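Local atomic coordinates of endoglucanase family 5 (Clostridium acetobutylicum ATCC 824, PDB entry 6PZ7), a protein that probably hydrolyses internal beta-1,4-glucosidic bonds of cellulose and related plant polysaccharides as a broad-specificity GH5_4 endoglucanase. Residues 72-76 with 77-81; 196-200 with 201-205. All coordinates share one frame; numbering follows the deposited sequence.

Interaction 1: residues 72-76 with 77-81; sequences YTIDQ and AWLNR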
loop_
_atom_site.group_PDB
_atom_site.type_symbol
_atom_site.label_atom_id
_atom_site.label_comp_id
_atom_site.label_asym_id
_atom_site.label_seq_id
_atom_site.Cartn_x
_atom_site.Cartn_y
_atom_site.Cartn_z
ATOM N N TYR A 72 22.092 -11.923 -2.884
ATOM C CA TYR A 72 21.055 -10.952 -3.171
ATOM C C TYR A 72 21.271 -9.677 -2.357
ATOM O O TYR A 72 20.346 -9.129 -1.747
ATOM C CB TYR A 72 19.673 -11.536 -2.941
ATOM C CG TYR A 72 19.349 -12.685 -3.853
ATOM C CD1 TYR A 72 19.169 -12.479 -5.204
ATOM C CD2 TYR A 72 19.145 -13.973 -3.357
ATOM C CE1 TYR A 72 18.805 -13.537 -6.055
ATOM C CE2 TYR A 72 18.762 -15.014 -4.198
ATOM C CZ TYR A 72 18.598 -14.772 -5.533
ATOM O OH TYR A 72 18.227 -15.787 -6.413
ATOM N N THR A 73 22.494 -9.164 -2.385
ATOM C CA THR A 73 22.859 -8.034 -1.532
ATOM C C THR A 73 22.109 -6.782 -1.965
ATOM O O THR A 73 22.175 -6.378 -3.134
ATOM C CB THR A 73 24.357 -7.771 -1.633
ATOM O OG1 THR A 73 25.026 -8.982 -1.266
ATOM C CG2 THR A 73 24.791 -6.646 -0.760
ATOM N N ILE A 74 21.459 -6.118 -1.026
ATOM C CA ILE A 74 20.806 -4.844 -1.310
ATOM C C ILE A 74 21.862 -3.742 -1.218
ATOM O O ILE A 74 22.584 -3.625 -0.224
ATOM C CB ILE A 74 19.641 -4.561 -0.333
ATOM C CG1 ILE A 74 18.591 -5.665 -0.387
ATOM C CG2 ILE A 74 19.003 -3.206 -0.681
ATOM C CD1 ILE A 74 17.445 -5.487 0.590
ATOM N N ASP A 75 21.930 -2.918 -2.247
ATOM C CA ASP A 75 22.877 -1.807 -2.248
ATOM C C ASP A 75 22.747 -0.961 -0.985
ATOM O O ASP A 75 21.662 -0.448 -0.662
ATOM C CB ASP A 75 22.615 -0.958 -3.491
ATOM C CG ASP A 75 23.421 0.317 -3.530
ATOM O OD1 ASP A 75 24.394 0.451 -2.764
ATOM O OD2 ASP A 75 23.049 1.210 -4.311
ATOM N N GLN A 76 23.858 -0.756 -0.284
ATOM C CA GLN A 76 23.821 -0.002 0.961
ATOM C C GLN A 76 23.360 1.433 0.754
ATOM O O GLN A 76 22.659 1.987 1.608
ATOM C CB GLN A 76 25.214 -0.017 1.599
ATOM C CG GLN A 76 25.331 0.716 2.896
ATOM C CD GLN A 76 26.718 0.578 3.510
ATOM O OE1 GLN A 76 27.017 -0.416 4.182
ATOM N NE2 GLN A 76 27.579 1.564 3.258
ATOM N N ALA A 77 23.783 2.076 -0.325
ATOM C CA ALA A 77 23.358 3.451 -0.532
ATOM C C ALA A 77 21.855 3.538 -0.739
ATOM O O ALA A 77 21.235 4.540 -0.377
ATOM C CB ALA A 77 24.073 4.040 -1.743
ATOM N N TRP A 78 21.249 2.545 -1.366
ATOM C CA TRP A 78 19.800 2.535 -1.518
ATOM C C TRP A 78 19.129 2.378 -0.171
ATOM O O TRP A 78 18.174 3.108 0.138
ATOM C CB TRP A 78 19.387 1.427 -2.480
ATOM C CG TRP A 78 17.900 1.338 -2.733
ATOM C CD1 TRP A 78 17.068 0.352 -2.320
ATOM C CD2 TRP A 78 17.078 2.266 -3.448
ATOM N NE1 TRP A 78 15.789 0.584 -2.739
ATOM C CE2 TRP A 78 15.762 1.757 -3.448
ATOM C CE3 TRP A 78 17.343 3.467 -4.112
ATOM C CZ2 TRP A 78 14.718 2.410 -4.096
ATOM C CZ3 TRP A 78 16.289 4.117 -4.752
ATOM C CH2 TRP A 78 14.995 3.583 -4.735
ATOM N N LEU A 79 19.574 1.415 0.641
ATOM C CA LEU A 79 19.006 1.276 1.974
ATOM C C LEU A 79 19.147 2.562 2.765
ATOM O O LEU A 79 18.241 2.945 3.517
ATOM C CB LEU A 79 19.660 0.124 2.727
ATOM C CG LEU A 79 19.092 -1.264 2.506
ATOM C CD1 LEU A 79 20.063 -2.299 3.054
ATOM C CD2 LEU A 79 17.714 -1.429 3.116
ATOM N N ASN A 80 20.286 3.230 2.648
ATOM C CA ASN A 80 20.496 4.470 3.378
ATOM C C ASN A 80 19.472 5.527 2.956
ATOM O O ASN A 80 18.907 6.242 3.805
ATOM C CB ASN A 80 21.911 5.022 3.140
ATOM C CG ASN A 80 22.992 4.217 3.828
ATOM O OD1 ASN A 80 22.737 3.406 4.714
ATOM N ND2 ASN A 80 24.220 4.463 3.426
ATOM N N ARG A 81 19.195 5.620 1.644
ATOM C CA ARG A 81 18.192 6.576 1.156
ATOM C C ARG A 81 16.795 6.213 1.614
ATOM O O ARG A 81 16.031 7.088 2.065
ATOM C CB ARG A 81 18.253 6.701 -0.365
ATOM C CG ARG A 81 17.221 7.671 -0.924
ATOM C CD ARG A 81 17.327 9.068 -0.303
ATOM N NE ARG A 81 16.224 9.889 -0.821
ATOM C CZ ARG A 81 15.764 10.985 -0.222
ATOM N NH1 ARG A 81 16.300 11.461 0.887
ATOM N NH2 ARG A 81 14.699 11.590 -0.739
#

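Interaction 2: residues 196-200 with 201-205; sequences AASTA and TAAMN. With EDO (1,2-ethanediol), chain D.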
loop_
_atom_site.group_PDB
_atom_site.type_symbol
_atom_site.label_atom_id
_atom_site.label_comp_id
_atom_site.label_asym_id
_atom_site.label_seq_id
_atom_site.Cartn_x
_atom_site.Cartn_y
_atom_site.Cartn_z
ATOM N N ALA A 196 -2.699 -9.734 -5.948
ATOM C CA ALA A 196 -2.798 -8.396 -6.538
ATOM C C ALA A 196 -3.369 -7.343 -5.585
ATOM O O ALA A 196 -3.796 -6.292 -6.049
ATOM C CB ALA A 196 -3.540 -8.402 -7.865
ATOM N N ALA A 197 -3.419 -7.616 -4.292
ATOM C CA ALA A 197 -4.152 -6.794 -3.331
ATOM C C ALA A 197 -5.613 -6.646 -3.729
ATOM O O ALA A 197 -6.283 -5.677 -3.397
ATOM C CB ALA A 197 -3.473 -5.449 -3.040
ATOM N N SER A 198 -6.141 -7.636 -4.452
ATOM C CA SER A 198 -7.495 -7.613 -4.971
ATOM C C SER A 198 -8.540 -7.834 -3.885
ATOM O O SER A 198 -8.379 -8.634 -2.974
ATOM C CB SER A 198 -7.632 -8.725 -6.005
ATOM O OG SER A 198 -8.914 -8.717 -6.604
ATOM N N THR A 199 -9.691 -7.210 -4.092
ATOM C CA THR A 199 -10.910 -7.435 -3.313
ATOM C C THR A 199 -11.816 -8.479 -3.964
ATOM O O THR A 199 -12.919 -8.716 -3.471
ATOM C CB THR A 199 -11.699 -6.131 -3.097
ATOM O OG1 THR A 199 -12.042 -5.600 -4.382
ATOM C CG2 THR A 199 -10.867 -5.134 -2.328
ATOM N N ALA A 200 -11.379 -9.143 -5.028
ATOM C CA ALA A 200 -12.173 -10.212 -5.624
ATOM C C ALA A 200 -12.523 -11.223 -4.547
ATOM O O ALA A 200 -11.698 -11.574 -3.700
ATOM C CB ALA A 200 -11.398 -10.883 -6.750
ATOM N N THR A 201 -13.733 -11.762 -4.641
ATOM C CA THR A 201 -14.231 -12.717 -3.645
ATOM C C THR A 201 -13.257 -13.875 -3.402
ATOM O O THR A 201 -12.945 -14.188 -2.255
ATOM C CB THR A 201 -15.608 -13.237 -4.087
ATOM O OG1 THR A 201 -16.469 -12.104 -4.295
ATOM C CG2 THR A 201 -16.199 -14.202 -3.064
ATOM N N ALA A 202 -12.753 -14.496 -4.459
ATOM C CA ALA A 202 -11.883 -15.650 -4.286
ATOM C C ALA A 202 -10.536 -15.244 -3.705
ATOM O O ALA A 202 -9.906 -16.020 -2.966
ATOM C CB ALA A 202 -11.649 -16.406 -5.592
ATOM N N ALA A 203 -10.032 -14.058 -4.068
ATOM C CA ALA A 203 -8.776 -13.571 -3.501
ATOM C C ALA A 203 -8.896 -13.392 -1.998
ATOM O O ALA A 203 -8.004 -13.778 -1.235
ATOM C CB ALA A 203 -8.368 -12.281 -4.204
ATOM N N MET A 204 -9.991 -12.791 -1.550
ATOM C CA MET A 204 -10.183 -12.605 -0.120
ATOM C C MET A 204 -10.445 -13.933 0.574
ATOM O O MET A 204 -9.947 -14.156 1.679
ATOM C CB MET A 204 -11.310 -11.615 0.156
ATOM C CG MET A 204 -11.044 -10.219 -0.430
ATOM S SD MET A 204 -12.053 -8.895 0.305
ATOM C CE MET A 204 -13.687 -9.506 -0.112
ATOM N N ASN A 205 -11.174 -14.846 -0.064
ATOM C CA ASN A 205 -11.500 -16.117 0.589
ATOM C C ASN A 205 -10.287 -17.021 0.762
ATOM O O ASN A 205 -10.208 -17.779 1.746
ATOM C CB ASN A 205 -12.575 -16.862 -0.203
ATOM C CG ASN A 205 -13.969 -16.343 0.074
ATOM O OD1 ASN A 205 -14.224 -15.681 1.086
ATOM N ND2 ASN A 205 -14.893 -16.668 -0.820
HETATM C C1 EDO D . -6.175 -3.388 -8.203
HETATM O O1 EDO D . -6.448 -2.058 -7.801
HETATM C C2 EDO D . -6.138 -4.263 -6.950
HETATM O O2 EDO D . -5.903 -5.558 -7.467
#

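Interaction 1: residues 72-76 with 77-81
Asp75 and Ala77 meet at an N-cap: the carboxylate of Asp75 turns back onto the first turn of helix 76-91, an outer helix of the TIM barrel. CG lies anti to the backbone N of Asp75 (chi1 173°), which places it beside its own carbonyl carbon and over the start of the helix. Followed outward, Asp75 CB passes 4.1 Å from Trp78 CB, and Asp75 OD1 then accepts the N-H of Ala77 at 3.0 Å. This bond is bent, with an angle of 143° at the hydrogen, and the donor arrives from above the carboxylate plane. The other oxygen, Asp75 OD2, has Ala77 CB and Trp78 CB alongside. A negative group at this end would probably interact favourably with the helix dipole. The same residue opens the alpha-helical ladder through its main chain, since Asp75 O accepts from Leu79 N, and Gln76 O accepts from Asn80 N in the next step.

On the buried side, Ile74 and Leu79 cross at about a right angle. The CG2 methyl of Ile74 does the touching, at 3.7 Å from Leu79 CG, and also sits at the edge of the Trp78 indole, near its plane. Both the isoleucine and the leucine reach on to helix 111-132, on Ile128 and Arg131 respectively, while the Trp78 ring stacks with His65 and meets Trp62 at about 90°. Gln76 and Asn80 lie on the more exposed side. Their side chains cross obliquely, and the Gln76 amide carries on outward, while Asn80 OD1 is held by Arg131; the touch is made by Gln76 CG, 3.9 Å from Asn80 ND2.

Interaction 2: residues 196-200 with 201-205
Met204 N donates to Ala200 O at 3.0 Å, a nearly straight bond (166° at the hydrogen) that closes the first turn of helix 201-206, with Ala200 at the N-cap. Having only a methyl, Ala200 offers no side-chain acceptor to this helix start. The polar side chain here acts from two residues before the cap: Ser198 OG accepts from Ala200 N at 3.0 Å, forming an ST turn just before the helix. With OG anti to the backbone N (chi1 -177°), the hydroxyl lies beside the serine's own carbonyl carbon, facing the following residues.

Across the segments, carbons of Ala203 and Met204 lie mainly against backbone carbonyl oxygens. Ala203 CB, pointing toward the preceding segment, lies 3.4 Å from Ala200 O, 4.2 Å from Ala200 CB and 4.1 Å from Ser198 CB. Met204 bends at chi3 (-60°), which folds its CE methyl back to 3.5 Å from Thr199 O, while SD lies near Thr199 CA. Ahead of the turn, a 1,2-ethanediol, probably from the crystallisation liquor, donates from its O2 to Ala196 O at 2.6 Å.

This connection follows barrel strand 190-193 and precedes strand 216-221. Thr199 and Met204 together lie against Leu220 of strand 216-221 and against helix 241-259, through Ile254 and Phe258 respectively, so the two side chains join this connection to a barrel strand and an outer helix.

How the interactions relate
Both interactions are helix starts in beta-to-alpha connections of the same barrel, on opposite sides of the chain's centre, with their own centres 33 Å apart and no touch between them. Interaction 1 begins the helix after strand 55-58 and lies farther out, about 21 Å from the chain centre against 15 Å for interaction 2, which follows strand 190-193. Each is partly buried, but the chemistry differs: at 72-81 a charged side chain caps the helix directly and bulky apolar groups face helix 111-132, whereas at 196-205 a serine hydroxyl shapes the preceding turn and small methyls and a thioether do the packing, against strand 216-221 and helix 241-259.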